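Local coordinates for protein biuret hydrolase (Pseudomonas sp., PDB 6C62) that hydrolyses 1-carboxybiuret to urea-1,3-dicarboxylate and ammonia, a step in the bacterial degradation of the herbicide atrazine, at residues L255-L260 / L283-V288. Sequence-based numbering, arbitrary orientation.
Sequences LRIGVL and LGASEV
Ile-257 meets Ala-285 and Leu-283 through CB, CG2 and CD1. Its CB faces the methyl of Ala-285, and the branch CG2, anti to the backbone N, lies 3.8 Å from that same Ala-285 CB. CG1, beside the backbone N, carries CD1 toward the helix end, where CD1 meets Leu-283 O at 3.8 Å and, slightly farther off, Leu-283 CB; the two side chains cross at about a right angle. Ala-285 CB also sits 3.3 Å from Ile-257 O and touches CG2 of Val-259 as well as that of Ile-257, two residues apart on strand 257-260. Beyond it the backbones meet in a parallel bridge of Val-259 with Val-288: Val-259 N donates to Glu-287 O, 3.0 Å and almost straight at 174°, while Val-288 CA lies 3.2 Å from Val-259 O in a CA-H...O contact. At the exposed margin, Arg-256 NH2 forms a salt bridge with Glu-287, 3.2 Å from OE1, plus a weak hydrogen bond to OE2; guanidinium and carboxylate planes are turned 48° apart. Arg-256 NH1 is held by Asp-363 O, and Trp-364 adds a cation-pi contact. Helix 270-283 ends in a Schellman motif at Gly-284, and the following loop enters edge strand 288-289 beside 257-260, completing a beta-alpha-beta crossover at one margin of the mixed sheet of the amidase fold.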
# COMPACT_ATOMS: atom_id res chain seq x y z
N LEU A 255 9.44 28.13 19.92
CA LEU A 255 9.58 26.86 19.25
C LEU A 255 10.70 26.06 19.82
O LEU A 255 11.71 26.58 20.23
CB LEU A 255 9.76 27.05 17.75
CG LEU A 255 8.62 27.72 16.98
CD1 LEU A 255 9.02 27.77 15.52
CD2 LEU A 255 7.25 27.06 17.12
N ARG A 256 10.55 24.74 19.83
CA ARG A 256 11.60 23.83 20.24
C ARG A 256 12.40 23.38 18.99
O ARG A 256 11.87 22.72 18.09
CB ARG A 256 11.02 22.67 21.05
CG ARG A 256 11.99 22.30 22.20
CD ARG A 256 11.59 21.10 23.08
NE ARG A 256 12.81 20.51 23.70
CZ ARG A 256 13.00 19.24 24.03
NH1 ARG A 256 12.07 18.31 23.84
NH2 ARG A 256 14.16 18.88 24.59
N ILE A 257 13.66 23.82 18.91
CA ILE A 257 14.46 23.58 17.70
C ILE A 257 15.68 22.79 18.09
O ILE A 257 16.39 23.17 19.01
CB ILE A 257 14.85 24.91 16.98
CG1 ILE A 257 13.61 25.83 16.84
CG2 ILE A 257 15.54 24.66 15.62
CD1 ILE A 257 13.78 27.01 15.90
N GLY A 258 15.93 21.69 17.42
CA GLY A 258 17.07 20.85 17.67
C GLY A 258 17.94 20.58 16.47
O GLY A 258 17.54 20.80 15.32
N VAL A 259 19.15 20.10 16.75
CA VAL A 259 20.14 19.75 15.75
C VAL A 259 20.29 18.23 15.71
O VAL A 259 20.54 17.61 16.75
CB VAL A 259 21.52 20.36 16.11
CG1 VAL A 259 22.55 20.04 15.07
CG2 VAL A 259 21.43 21.85 16.24
N LEU A 260 20.16 17.63 14.52
CA LEU A 260 20.24 16.17 14.41
C LEU A 260 21.67 15.71 14.55
O LEU A 260 22.55 16.34 14.01
CB LEU A 260 19.66 15.64 13.10
CG LEU A 260 18.16 15.85 12.91
CD1 LEU A 260 17.71 15.22 11.61
CD2 LEU A 260 17.39 15.24 14.08
N LEU A 283 19.23 30.17 14.95
CA LEU A 283 17.90 29.73 15.37
C LEU A 283 17.76 29.39 16.85
O LEU A 283 16.69 28.99 17.27
CB LEU A 283 17.45 28.50 14.53
CG LEU A 283 17.31 28.83 13.03
CD1 LEU A 283 17.12 27.57 12.22
CD2 LEU A 283 16.14 29.74 12.75
N GLY A 284 18.83 29.52 17.63
CA GLY A 284 18.79 29.20 19.06
C GLY A 284 18.62 27.72 19.37
O GLY A 284 18.08 27.36 20.39
N ALA A 285 19.11 26.85 18.48
CA ALA A 285 19.05 25.41 18.70
C ALA A 285 20.36 24.99 19.28
O ALA A 285 21.40 25.26 18.69
CB ALA A 285 18.85 24.66 17.40
N SER A 286 20.33 24.32 20.43
CA SER A 286 21.58 23.83 21.06
C SER A 286 21.58 22.36 21.39
O SER A 286 22.65 21.76 21.40
CB SER A 286 21.91 24.61 22.31
OG SER A 286 20.74 24.74 23.10
N GLU A 287 20.41 21.76 21.59
CA GLU A 287 20.30 20.34 21.86
C GLU A 287 20.54 19.47 20.62
O GLU A 287 20.03 19.77 19.55
CB GLU A 287 18.96 20.02 22.45
CG GLU A 287 18.97 19.96 23.95
CD GLU A 287 17.61 19.60 24.51
OE1 GLU A 287 17.30 18.37 24.54
OE2 GLU A 287 16.89 20.57 24.89
N VAL A 288 21.32 18.42 20.79
CA VAL A 288 21.55 17.41 19.76
C VAL A 288 20.46 16.33 19.94
O VAL A 288 20.21 15.88 21.05
CB VAL A 288 22.98 16.86 19.83
CG1 VAL A 288 23.17 15.67 18.91
CG2 VAL A 288 23.99 17.96 19.51